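Local coordinates for hydroxylase (Rhodococcus sp., PDB 2OR0), which is a putative flavin-dependent hydroxylase of the acyl-CoA dehydrogenase family, probably incorporating one atom of molecular oxygen into its substrate with reduced flavin as co-donor, at residues 37-42 with 50-55; 106-111 with 182-187; 353-358 with 368-373; 391-396 with 406-411. All coordinates share one frame; numbering follows the deposited sequence.

Contact 1: 37-42 with 50-55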
loop_
_atom_site.group_PDB
_atom_site.type_symbol
_atom_site.label_atom_id
_atom_site.label_comp_id
_atom_site.label_asym_id
_atom_site.label_seq_id
_atom_site.Cartn_x
_atom_site.Cartn_y
_atom_site.Cartn_z
ATOM N N ARG A 37 -15.545 3.543 -11.018
ATOM C CA ARG A 37 -15.066 4.448 -12.057
ATOM C C ARG A 37 -15.884 5.739 -12.009
ATOM O O ARG A 37 -15.351 6.819 -12.224
ATOM C CB ARG A 37 -15.123 3.789 -13.453
ATOM C CG ARG A 37 -14.141 2.617 -13.607
ATOM C CD ARG A 37 -14.050 2.112 -15.041
ATOM N NE ARG A 37 -15.351 1.607 -15.479
ATOM C CZ ARG A 37 -15.687 0.317 -15.578
ATOM N NH1 ARG A 37 -14.811 -0.650 -15.294
ATOM N NH2 ARG A 37 -16.919 -0.003 -15.978
ATOM N N GLY A 38 -17.168 5.603 -11.678
ATOM C CA GLY A 38 -18.091 6.724 -11.570
ATOM C C GLY A 38 -17.765 7.757 -10.496
ATOM O O GLY A 38 -18.180 8.907 -10.624
ATOM N N GLN A 39 -17.049 7.372 -9.434
ATOM C CA GLN A 39 -16.692 8.322 -8.366
ATOM C C GLN A 39 -15.311 8.975 -8.539
ATOM O O GLN A 39 -14.989 9.940 -7.846
ATOM C CB GLN A 39 -16.759 7.658 -6.993
ATOM C CG GLN A 39 -18.165 7.289 -6.511
ATOM C CD GLN A 39 -19.110 8.472 -6.503
ATOM O OE1 GLN A 39 -20.104 8.479 -7.218
ATOM N NE2 GLN A 39 -18.798 9.481 -5.704
ATOM N N ALA A 40 -14.511 8.452 -9.471
ATOM C CA ALA A 40 -13.088 8.765 -9.555
ATOM C C ALA A 40 -12.755 10.252 -9.795
ATOM O O ALA A 40 -11.884 10.823 -9.128
ATOM C CB ALA A 40 -12.429 7.874 -10.597
ATOM N N VAL A 41 -13.459 10.877 -10.742
ATOM C CA VAL A 41 -13.218 12.278 -11.094
ATOM C C VAL A 41 -13.537 13.184 -9.886
ATOM O O VAL A 41 -12.791 14.124 -9.571
ATOM C CB VAL A 41 -14.011 12.673 -12.389
ATOM C CG1 VAL A 41 -14.112 14.194 -12.570
ATOM C CG2 VAL A 41 -13.368 12.037 -13.597
ATOM N N GLN A 42 -14.622 12.862 -9.186
ATOM C CA GLN A 42 -15.032 13.660 -8.035
ATOM C C GLN A 42 -14.084 13.521 -6.843
ATOM O O GLN A 42 -13.766 14.519 -6.199
ATOM C CB GLN A 42 -16.491 13.361 -7.645
ATOM C CG GLN A 42 -17.073 14.371 -6.629
ATOM C CD GLN A 42 -17.128 15.780 -7.186
ATOM O OE1 GLN A 42 -17.802 16.030 -8.190
ATOM N NE2 GLN A 42 -16.401 16.710 -6.550
ATOM N N THR A 50 -14.663 10.397 -2.190
ATOM C CA THR A 50 -16.050 10.725 -1.884
ATOM C C THR A 50 -16.590 9.672 -0.895
ATOM O O THR A 50 -16.028 8.579 -0.769
ATOM C CB THR A 50 -16.949 10.731 -3.158
ATOM O OG1 THR A 50 -17.106 9.392 -3.628
ATOM C CG2 THR A 50 -16.353 11.585 -4.281
ATOM N N ASP A 51 -17.669 10.001 -0.189
ATOM C CA ASP A 51 -18.303 9.045 0.722
ATOM C C ASP A 51 -18.791 7.814 -0.051
ATOM O O ASP A 51 -18.617 6.665 0.404
ATOM C CB ASP A 51 -19.447 9.706 1.501
ATOM C CG ASP A 51 -18.953 10.683 2.598
ATOM O OD1 ASP A 51 -17.741 10.691 2.977
ATOM O OD2 ASP A 51 -19.821 11.453 3.084
ATOM N N ALA A 52 -19.364 8.042 -1.232
ATOM C CA ALA A 52 -19.741 6.927 -2.098
ATOM C C ALA A 52 -18.547 6.045 -2.504
ATOM O O ALA A 52 -18.674 4.833 -2.506
ATOM C CB ALA A 52 -20.545 7.407 -3.333
ATOM N N ALA A 53 -17.387 6.640 -2.809
ATOM C CA ALA A 53 -16.193 5.849 -3.159
ATOM C C ALA A 53 -15.692 5.011 -1.986
ATOM O O ALA A 53 -15.363 3.844 -2.165
ATOM C CB ALA A 53 -15.058 6.736 -3.719
ATOM N N ALA A 54 -15.625 5.619 -0.797
ATOM C CA ALA A 54 -15.229 4.914 0.422
ATOM C C ALA A 54 -16.231 3.809 0.751
ATOM O O ALA A 54 -15.837 2.710 1.178
ATOM C CB ALA A 54 -15.117 5.874 1.585
ATOM N N GLY A 55 -17.510 4.111 0.536
ATOM C CA GLY A 55 -18.630 3.178 0.767
ATOM C C GLY A 55 -18.557 1.918 -0.077
ATOM O O GLY A 55 -18.788 0.813 0.425
#
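The N-cap of helix 51-60 is where helix 33-46 meets its successor in the chain: T50 caps the new helix, and Q39 reaches across to the capping hydroxyl. OG1 of T50 accepts from the backbone N of A53 at 2.9 Å, the usual N-cap bond, with chi1 at 70° holding the oxygen between the backbone N and the carbonyl carbon. The same oxygen takes a second N-H from the amide of Q39: NE2 of Q39 lies 2.7 Å from OG1 of T50, which sits close to the plane of the amide, and the N-H...O angle is 154°. CB of Q39 lies 3.8 Å from CB of A53, and the bend at chi2 (-55°) then turns the amide back to T50, its CD packing on CB of A52. An alanine in place of Q39 would probably leave the T50 hydroxyl with one donor fewer and open a gap above A52. Beside this polar core, CG of Q42 rests 3.7 Å from CG2 of T50; the Q42 amide nitrogen turns to D46. S43 hydrogen-bonds the backbone N of T50, while on helix 33-46 A40 and V41 pack against R372 of helix 370-381, and A54 of helix 51-60 touches H160 in a loop.

Contact 2: 106-111 with 182-187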
loop_
_atom_site.group_PDB
_atom_site.type_symbol
_atom_site.label_atom_id
_atom_site.label_comp_id
_atom_site.label_asym_id
_atom_site.label_seq_id
_atom_site.Cartn_x
_atom_site.Cartn_y
_atom_site.Cartn_z
ATOM N N PRO A 106 -5.082 -4.037 9.339
ATOM C CA PRO A 106 -5.674 -5.181 10.041
ATOM C C PRO A 106 -4.705 -6.342 10.159
ATOM O O PRO A 106 -4.780 -7.114 11.116
ATOM C CB PRO A 106 -6.839 -5.586 9.139
ATOM C CG PRO A 106 -7.216 -4.332 8.432
ATOM C CD PRO A 106 -5.876 -3.714 8.133
ATOM N N TRP A 107 -3.790 -6.466 9.202
ATOM C CA TRP A 107 -2.816 -7.534 9.252
ATOM C C TRP A 107 -1.892 -7.365 10.470
ATOM O O TRP A 107 -1.650 -8.322 11.221
ATOM C CB TRP A 107 -2.044 -7.640 7.923
ATOM C CG TRP A 107 -1.040 -8.734 7.946
ATOM C CD1 TRP A 107 -1.248 -10.065 7.642
ATOM C CD2 TRP A 107 0.344 -8.609 8.288
ATOM N NE1 TRP A 107 -0.072 -10.758 7.798
ATOM C CE2 TRP A 107 0.913 -9.897 8.201
ATOM C CE3 TRP A 107 1.161 -7.526 8.673
ATOM C CZ2 TRP A 107 2.264 -10.137 8.480
ATOM C CZ3 TRP A 107 2.491 -7.763 8.944
ATOM C CH2 TRP A 107 3.039 -9.053 8.840
ATOM N N GLU A 108 -1.371 -6.153 10.671
ATOM C CA GLU A 108 -0.488 -5.915 11.803
ATOM C C GLU A 108 -1.268 -5.937 13.144
ATOM O O GLU A 108 -0.785 -6.481 14.120
ATOM C CB GLU A 108 0.294 -4.610 11.672
ATOM C CG GLU A 108 1.274 -4.414 12.835
ATOM C CD GLU A 108 2.179 -3.210 12.677
ATOM O OE1 GLU A 108 2.187 -2.595 11.590
ATOM O OE2 GLU A 108 2.889 -2.872 13.640
ATOM N N LEU A 109 -2.467 -5.363 13.169
ATOM C CA LEU A 109 -3.252 -5.329 14.390
ATOM C C LEU A 109 -3.564 -6.751 14.856
ATOM O O LEU A 109 -3.815 -6.974 16.036
ATOM C CB LEU A 109 -4.557 -4.594 14.170
ATOM C CG LEU A 109 -5.173 -4.015 15.452
ATOM C CD1 LEU A 109 -4.339 -2.817 15.993
ATOM C CD2 LEU A 109 -6.630 -3.637 15.212
ATOM N N ALA A 110 -3.560 -7.702 13.922
ATOM C CA ALA A 110 -3.868 -9.090 14.238
ATOM C C ALA A 110 -2.946 -9.580 15.316
ATOM O O ALA A 110 -3.358 -10.384 16.134
ATOM C CB ALA A 110 -3.775 -9.986 13.010
ATOM N N PHE A 111 -1.710 -9.085 15.325
ATOM C CA PHE A 111 -0.767 -9.441 16.380
ATOM C C PHE A 111 -0.467 -8.305 17.371
ATOM O O PHE A 111 0.535 -8.348 18.091
ATOM C CB PHE A 111 0.520 -10.124 15.851
ATOM C CG PHE A 111 1.288 -9.334 14.802
ATOM C CD1 PHE A 111 2.320 -8.453 15.175
ATOM C CD2 PHE A 111 1.024 -9.519 13.444
ATOM C CE1 PHE A 111 3.055 -7.770 14.235
ATOM C CE2 PHE A 111 1.755 -8.814 12.467
ATOM C CZ PHE A 111 2.771 -7.938 12.866
ATOM N N SER A 182 11.965 2.430 19.067
ATOM C CA SER A 182 10.926 2.910 18.144
ATOM C C SER A 182 9.609 2.152 18.351
ATOM O O SER A 182 9.619 0.983 18.732
ATOM C CB SER A 182 11.399 2.738 16.694
ATOM O OG SER A 182 11.898 1.404 16.485
ATOM N N LEU A 183 8.484 2.797 18.066
ATOM C CA LEU A 183 7.181 2.176 18.265
ATOM C C LEU A 183 6.302 2.317 17.056
ATOM O O LEU A 183 6.502 3.239 16.244
ATOM C CB LEU A 183 6.425 2.849 19.424
ATOM C CG LEU A 183 7.029 2.929 20.842
ATOM C CD1 LEU A 183 6.172 3.870 21.688
ATOM C CD2 LEU A 183 7.107 1.563 21.520
ATOM N N HIS A 184 5.322 1.409 16.967
ATOM C CA HIS A 184 4.055 1.654 16.308
ATOM C C HIS A 184 2.981 1.892 17.380
ATOM O O HIS A 184 2.855 1.108 18.337
ATOM C CB HIS A 184 3.651 0.461 15.421
ATOM C CG HIS A 184 4.587 0.194 14.275
ATOM N ND1 HIS A 184 4.514 -0.950 13.500
ATOM C CD2 HIS A 184 5.624 0.913 13.778
ATOM C CE1 HIS A 184 5.457 -0.919 12.574
ATOM N NE2 HIS A 184 6.148 0.195 12.723
ATOM N N VAL A 185 2.206 2.966 17.242
ATOM C CA VAL A 185 1.242 3.359 18.285
ATOM C C VAL A 185 -0.146 3.525 17.675
ATOM O O VAL A 185 -0.277 3.951 16.517
ATOM C CB VAL A 185 1.689 4.685 19.019
ATOM C CG1 VAL A 185 3.031 4.499 19.708
ATOM C CG2 VAL A 185 1.751 5.885 18.048
ATOM N N ILE A 186 -1.181 3.172 18.428
ATOM C CA ILE A 186 -2.556 3.305 17.938
ATOM C C ILE A 186 -3.281 4.425 18.699
ATOM O O ILE A 186 -3.236 4.461 19.939
ATOM C CB ILE A 186 -3.339 1.962 18.050
ATOM C CG1 ILE A 186 -2.726 0.898 17.134
ATOM C CG2 ILE A 186 -4.807 2.132 17.700
ATOM C CD1 ILE A 186 -2.072 -0.237 17.910
ATOM N N LEU A 187 -3.923 5.340 17.960
ATOM C CA LEU A 187 -4.646 6.487 18.544
ATOM C C LEU A 187 -6.019 6.588 17.940
ATOM O O LEU A 187 -6.168 6.396 16.740
ATOM C CB LEU A 187 -3.930 7.819 18.271
ATOM C CG LEU A 187 -2.684 8.196 19.064
ATOM C CD1 LEU A 187 -1.501 7.376 18.629
ATOM C CD2 LEU A 187 -2.388 9.671 18.875
#
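Helix 105-109 and strand 182-188 stay well apart as backbones, their nearest CA atoms lying 9.4 Å from each other at L109 and I186, so side chains alone bridge the two. E108 and H184 make the polar link. The CG of E108 stands opposite its own backbone N (chi1 -177°) and the chain runs straight out from there, delivering the carboxylate to the edge of the imidazole. ND1 of H184 donates to OE2 of E108 at 2.5 Å, nearly linear at 173° and in the plane of the ring; the carboxylate offers its syn lone pair but is turned 58° from the imidazole. This His-carboxylate hydrogen bond ties the helical part of the chain to the beta-sheet region, which in acyl-CoA dehydrogenase relatives forms the middle domain. Both groups are buried. Y133 adds a weak hydrogen bond to OE1 of E108, and its ring meets that of H184, while F165 of the adjacent strand 163-170 touches both residues. Two residues along the strand the contact turns apolar: CD1 of L109 meets CD1 of I186 at 3.9 Å, and I120 of helix 114-121 packs against both.

Contact 3: 353-358 with 368-373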
loop_
_atom_site.group_PDB
_atom_site.type_symbol
_atom_site.label_atom_id
_atom_site.label_comp_id
_atom_site.label_asym_id
_atom_site.label_seq_id
_atom_site.Cartn_x
_atom_site.Cartn_y
_atom_site.Cartn_z
ATOM N N ASP A 353 5.362 4.982 -18.518
ATOM C CA ASP A 353 5.939 6.175 -19.174
ATOM C C ASP A 353 6.096 5.984 -20.693
ATOM O O ASP A 353 5.888 6.924 -21.456
ATOM C CB ASP A 353 7.297 6.576 -18.618
ATOM C CG ASP A 353 7.232 7.098 -17.185
ATOM O OD1 ASP A 353 6.141 7.563 -16.746
ATOM O OD2 ASP A 353 8.293 7.032 -16.495
ATOM N N GLU A 354 6.537 4.790 -21.112
ATOM C CA GLU A 354 6.818 4.534 -22.512
ATOM C C GLU A 354 5.526 4.615 -23.334
ATOM O O GLU A 354 5.525 5.130 -24.431
ATOM C CB GLU A 354 7.544 3.182 -22.702
ATOM C CG GLU A 354 8.954 3.196 -22.163
ATOM C CD GLU A 354 9.865 4.199 -22.919
ATOM O OE1 GLU A 354 9.793 4.273 -24.162
ATOM O OE2 GLU A 354 10.660 4.908 -22.273
ATOM N N ILE A 355 4.417 4.127 -22.801
ATOM C CA ILE A 355 3.164 4.234 -23.564
ATOM C C ILE A 355 2.525 5.617 -23.480
ATOM O O ILE A 355 1.905 6.056 -24.442
ATOM C CB ILE A 355 2.140 3.141 -23.220
ATOM C CG1 ILE A 355 1.854 3.107 -21.713
ATOM C CG2 ILE A 355 2.635 1.781 -23.715
ATOM C CD1 ILE A 355 0.670 2.171 -21.347
ATOM N N PHE A 356 2.686 6.301 -22.347
ATOM C CA PHE A 356 2.159 7.659 -22.230
ATOM C C PHE A 356 2.838 8.571 -23.262
ATOM O O PHE A 356 2.193 9.409 -23.875
ATOM C CB PHE A 356 2.320 8.223 -20.802
ATOM C CG PHE A 356 1.533 9.519 -20.571
ATOM C CD1 PHE A 356 0.129 9.519 -20.602
ATOM C CD2 PHE A 356 2.187 10.716 -20.327
ATOM C CE1 PHE A 356 -0.616 10.701 -20.413
ATOM C CE2 PHE A 356 1.454 11.917 -20.120
ATOM C CZ PHE A 356 0.054 11.911 -20.167
ATOM N N ALA A 357 4.136 8.409 -23.443
ATOM C CA ALA A 357 4.862 9.196 -24.428
ATOM C C ALA A 357 4.380 8.946 -25.880
ATOM O O ALA A 357 4.720 9.719 -26.774
ATOM C CB ALA A 357 6.336 8.915 -24.337
ATOM N N ARG A 358 3.638 7.867 -26.125
ATOM C CA ARG A 358 3.192 7.569 -27.490
ATOM C C ARG A 358 1.687 7.758 -27.604
ATOM O O ARG A 358 1.097 7.373 -28.597
ATOM C CB ARG A 358 3.576 6.142 -27.883
ATOM C CG ARG A 358 5.085 5.929 -27.972
ATOM C CD ARG A 358 5.446 4.481 -28.360
ATOM N NE ARG A 358 6.825 4.381 -28.816
ATOM C CZ ARG A 358 7.887 4.297 -28.015
ATOM N NH1 ARG A 358 7.753 4.292 -26.684
ATOM N NH2 ARG A 358 9.093 4.229 -28.553
ATOM N N THR A 368 -9.574 13.051 -20.039
ATOM C CA THR A 368 -9.266 11.673 -20.461
ATOM C C THR A 368 -8.618 10.938 -19.279
ATOM O O THR A 368 -7.751 11.507 -18.634
ATOM C CB THR A 368 -8.349 11.621 -21.735
ATOM O OG1 THR A 368 -7.050 12.143 -21.431
ATOM C CG2 THR A 368 -8.979 12.392 -22.919
ATOM N N PRO A 369 -9.070 9.702 -18.964
ATOM C CA PRO A 369 -8.595 9.012 -17.752
ATOM C C PRO A 369 -7.139 8.542 -17.711
ATOM O O PRO A 369 -6.600 8.405 -16.618
ATOM C CB PRO A 369 -9.543 7.810 -17.621
ATOM C CG PRO A 369 -10.034 7.561 -19.045
ATOM C CD PRO A 369 -10.111 8.926 -19.684
HETATM N N MSE A 370 -6.508 8.262 -18.860
HETATM C CA MSE A 370 -5.164 7.659 -18.828
HETATM C C MSE A 370 -4.169 8.502 -18.017
HETATM O O MSE A 370 -3.426 7.957 -17.202
HETATM C CB MSE A 370 -4.591 7.401 -20.230
HETATM C CG MSE A 370 -3.211 6.742 -20.180
HETATM SE SE MSE A 370 -2.362 6.597 -21.906
HETATM C CE MSE A 370 -0.794 5.595 -21.339
ATOM N N GLN A 371 -4.175 9.818 -18.242
ATOM C CA GLN A 371 -3.253 10.740 -17.566
ATOM C C GLN A 371 -3.347 10.667 -16.047
ATOM O O GLN A 371 -2.350 10.929 -15.367
ATOM C CB GLN A 371 -3.398 12.206 -18.068
ATOM C CG GLN A 371 -4.808 12.826 -18.073
ATOM C CD GLN A 371 -5.320 13.111 -16.695
ATOM O OE1 GLN A 371 -4.544 13.500 -15.808
ATOM N NE2 GLN A 371 -6.635 12.932 -16.490
ATOM N N ARG A 372 -4.528 10.315 -15.523
ATOM C CA ARG A 372 -4.756 10.264 -14.071
ATOM C C ARG A 372 -4.060 9.027 -13.515
ATOM O O ARG A 372 -3.441 9.081 -12.471
ATOM C CB ARG A 372 -6.278 10.260 -13.730
ATOM C CG ARG A 372 -6.659 10.257 -12.186
ATOM C CD ARG A 372 -8.178 9.890 -11.942
ATOM N NE ARG A 372 -8.895 10.676 -12.901
ATOM C CZ ARG A 372 -9.768 10.278 -13.808
ATOM N NH1 ARG A 372 -10.230 9.041 -13.865
ATOM N NH2 ARG A 372 -10.210 11.208 -14.643
ATOM N N PHE A 373 -4.152 7.911 -14.243
ATOM C CA PHE A 373 -3.433 6.687 -13.871
ATOM C C PHE A 373 -1.954 6.920 -13.986
ATOM O O PHE A 373 -1.205 6.517 -13.121
ATOM C CB PHE A 373 -3.875 5.474 -14.708
ATOM C CG PHE A 373 -5.275 4.990 -14.377
ATOM C CD1 PHE A 373 -5.488 4.072 -13.352
ATOM C CD2 PHE A 373 -6.373 5.466 -15.089
ATOM C CE1 PHE A 373 -6.769 3.638 -13.060
ATOM C CE2 PHE A 373 -7.683 5.047 -14.797
ATOM C CZ PHE A 373 -7.874 4.120 -13.783
#
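M370, a selenomethionine, reaches with the end of its extended chain to I355 and F356 at the C-terminal end of helix 331-356. Its CG is set opposite the backbone N (chi1 -179°) and the later torsions are also extended, which carries the methyl CE across to helix 331-356. There CE lies 3.7 Å from CG1 of I355 and equally close to that residue's CD1, and it also touches the backbone N of F356. The selenium sits at the ring of F356: SE is 4.1 Å from CD1 of F356 and 5.4 Å from the ring centroid, at the ring edge and 83° off its normal, an edge-on Met-aromatic contact. Further round the same ring, CE1 of F356 comes within 3.9 Å of CB of Q371, whose amide bends back so that NE2 donates to O of T368 at 2.8 Å. The apolar contact joins two successive helices of the C-terminal acyl-CoA dehydrogenase domain, 331-356 and 370-381. W374 stacks on the F356 ring, and C272 and H273 of helix 250-277 touch M370. No hydrogen bond crosses between the segments; the union rests on dispersion and the selenium-ring contact, while the Q371 amide is taken up on its own side, NE2 by T368 and OE1 by R375, so the ring meets its aliphatic CB and CA.

Contact 4: 391-396 with 406-411. With ACT (acetate ion), chain E.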
loop_
_atom_site.group_PDB
_atom_site.type_symbol
_atom_site.label_atom_id
_atom_site.label_comp_id
_atom_site.label_asym_id
_atom_site.label_seq_id
_atom_site.Cartn_x
_atom_site.Cartn_y
_atom_site.Cartn_z
ATOM N N THR A 391 18.636 -1.059 -0.510
ATOM C CA THR A 391 18.168 -2.441 -0.580
ATOM C C THR A 391 18.879 -3.232 -1.686
ATOM O O THR A 391 19.217 -4.409 -1.496
ATOM C CB THR A 391 16.670 -2.470 -0.794
ATOM O OG1 THR A 391 16.066 -1.759 0.283
ATOM C CG2 THR A 391 16.122 -3.918 -0.840
ATOM N N ASN A 392 19.116 -2.596 -2.837
ATOM C CA ASN A 392 19.821 -3.279 -3.911
ATOM C C ASN A 392 21.210 -3.622 -3.436
ATOM O O ASN A 392 21.679 -4.755 -3.619
ATOM C CB ASN A 392 19.874 -2.435 -5.179
ATOM C CG ASN A 392 18.559 -2.448 -5.987
ATOM O OD1 ASN A 392 18.299 -1.519 -6.764
ATOM N ND2 ASN A 392 17.754 -3.463 -5.824
ATOM N N HIS A 393 21.862 -2.638 -2.802
ATOM C CA HIS A 393 23.202 -2.793 -2.228
ATOM C C HIS A 393 23.204 -3.909 -1.164
ATOM O O HIS A 393 24.061 -4.790 -1.187
ATOM C CB HIS A 393 23.672 -1.451 -1.609
ATOM C CG HIS A 393 25.018 -1.505 -0.932
ATOM N ND1 HIS A 393 25.919 -0.464 -0.990
ATOM C CD2 HIS A 393 25.598 -2.448 -0.146
ATOM C CE1 HIS A 393 27.008 -0.773 -0.303
ATOM N NE2 HIS A 393 26.832 -1.968 0.231
ATOM N N ALA A 394 22.258 -3.844 -0.228
ATOM C CA ALA A 394 22.267 -4.763 0.927
ATOM C C ALA A 394 21.971 -6.212 0.508
ATOM O O ALA A 394 22.643 -7.128 0.954
ATOM C CB ALA A 394 21.288 -4.310 1.965
ATOM N N SER A 395 20.982 -6.395 -0.360
ATOM C CA SER A 395 20.646 -7.729 -0.880
ATOM C C SER A 395 21.814 -8.303 -1.655
ATOM O O SER A 395 22.180 -9.434 -1.432
ATOM C CB SER A 395 19.367 -7.693 -1.715
ATOM O OG SER A 395 19.534 -6.938 -2.909
ATOM N N ALA A 396 22.445 -7.509 -2.518
ATOM C CA ALA A 396 23.638 -7.960 -3.238
ATOM C C ALA A 396 24.789 -8.331 -2.279
ATOM O O ALA A 396 25.551 -9.295 -2.525
ATOM C CB ALA A 396 24.103 -6.895 -4.227
ATOM N N GLY A 406 23.566 -2.114 10.641
ATOM C CA GLY A 406 22.909 -0.891 11.071
ATOM C C GLY A 406 21.736 -0.481 10.202
ATOM O O GLY A 406 20.764 -1.245 10.079
HETATM N N MSE A 407 21.834 0.723 9.615
HETATM C CA MSE A 407 20.746 1.269 8.790
HETATM C C MSE A 407 20.544 0.512 7.475
HETATM O O MSE A 407 19.448 0.524 6.910
HETATM C CB MSE A 407 20.938 2.766 8.536
HETATM C CG MSE A 407 20.492 3.659 9.701
HETATM SE SE MSE A 407 18.607 3.470 10.177
HETATM C CE MSE A 407 18.737 2.178 11.645
HETATM N N MSE A 408 21.592 -0.157 7.015
HETATM C CA MSE A 408 21.508 -0.979 5.819
HETATM C C MSE A 408 20.677 -2.251 6.034
HETATM O O MSE A 408 20.423 -3.000 5.079
HETATM C CB MSE A 408 22.908 -1.291 5.296
HETATM C CG MSE A 408 23.559 -0.097 4.576
HETATM SE SE MSE A 408 23.391 -0.195 2.622
HETATM C CE MSE A 408 24.207 -1.967 2.482
ATOM N N ARG A 409 20.233 -2.482 7.276
ATOM C CA ARG A 409 19.299 -3.592 7.568
ATOM C C ARG A 409 17.854 -3.128 7.635
ATOM O O ARG A 409 16.960 -3.950 7.756
ATOM C CB ARG A 409 19.635 -4.343 8.876
ATOM C CG ARG A 409 21.001 -4.997 8.880
ATOM C CD ARG A 409 21.284 -5.783 10.184
ATOM N NE ARG A 409 20.648 -7.105 10.208
ATOM C CZ ARG A 409 21.158 -8.194 9.630
ATOM N NH1 ARG A 409 22.303 -8.142 8.970
ATOM N NH2 ARG A 409 20.512 -9.340 9.705
ATOM N N ALA A 410 17.618 -1.818 7.586
ATOM C CA ALA A 410 16.262 -1.276 7.723
ATOM C C ALA A 410 15.302 -1.812 6.657
ATOM O O ALA A 410 15.722 -2.088 5.531
ATOM C CB ALA A 410 16.291 0.269 7.683
HETATM N N MSE A 411 14.030 -1.946 7.036
HETATM C CA MSE A 411 12.945 -2.408 6.164
HETATM C C MSE A 411 13.113 -3.801 5.501
HETATM O O MSE A 411 12.503 -4.069 4.462
HETATM C CB MSE A 411 12.547 -1.344 5.122
HETATM C CG MSE A 411 11.442 -0.380 5.558
HETATM SE SE MSE A 411 9.667 -1.154 5.889
HETATM C CE MSE A 411 9.624 -2.615 4.652
HETATM C C ACT E . 17.237 -9.251 11.289
HETATM O O ACT E . 18.170 -10.053 11.073
HETATM O OXT ACT E . 16.120 -9.784 11.461
HETATM C CH3 ACT E . 17.430 -7.762 11.338
HETATM O O HOH W 1 14.898 -2.314 2.734
#
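A short 3-10 turn, residues 407-409, follows helix 389-399 near the C-terminus and packs back on that helix through M408 and A394. The turn opens at G406, whose positive phi of 62° suits glycine and whose carbonyl O accepts from N of R409. At M408 the backbone closes on the helix, its O lying 3.5 Å from CB of A394. The side chain of M408, a selenomethionine modelled in two conformers, is less certain. In the conformer described here it bends at chi2 and chi3 and brings SE over one face of the H393 imidazole, displaced toward the rim, but its methyl is modelled too close to the ring, so this placement is doubtful and the Met-aromatic contact through selenium only tentative. R409 heads away from the helix: a bend at chi3 (80°) turns its guanidinium to the bound acetate, and NH2 of R409 donates to the acetate O at 2.8 Å, with an N-H...O angle of 162°. The acetate, probably from the crystallisation liquor, is also bonded by NH2 of R334, while E403 forms a salt bridge with NH1 of R409 and F331 a cation-pi contact. A leucine at R409 would probably leave the carboxylate of E403 without this cationic mate and the acetate with one donor fewer. At A410 the chain is linked to the helix by a water, which donates to O of A410 at 2.9 Å and lies 2.8 Å from OG1 of T391.

Contacts 1 and 3 meet directly: R372, carried by segment 368-373, lays its guanidinium against helix 33-46, with NH2 of R372 3.4 Å from CG2 of V41, so helix 33-46 packs on helix 370-381, although the centres of the two contacts are 21 Å apart. Contact 2 joins a helix to a strand of the beta-sheet, its centre 37 Å from that of contact 3 on the opposite side of the chain's centre. Of the other contacts the nearest to it is contact 4, with nearest atoms about 8 Å apart. Contacts 1 and 4 are 39 Å apart between centres, also across the chain's centre. The acetate, probably from the crystallisation liquor, is bound at contact 4.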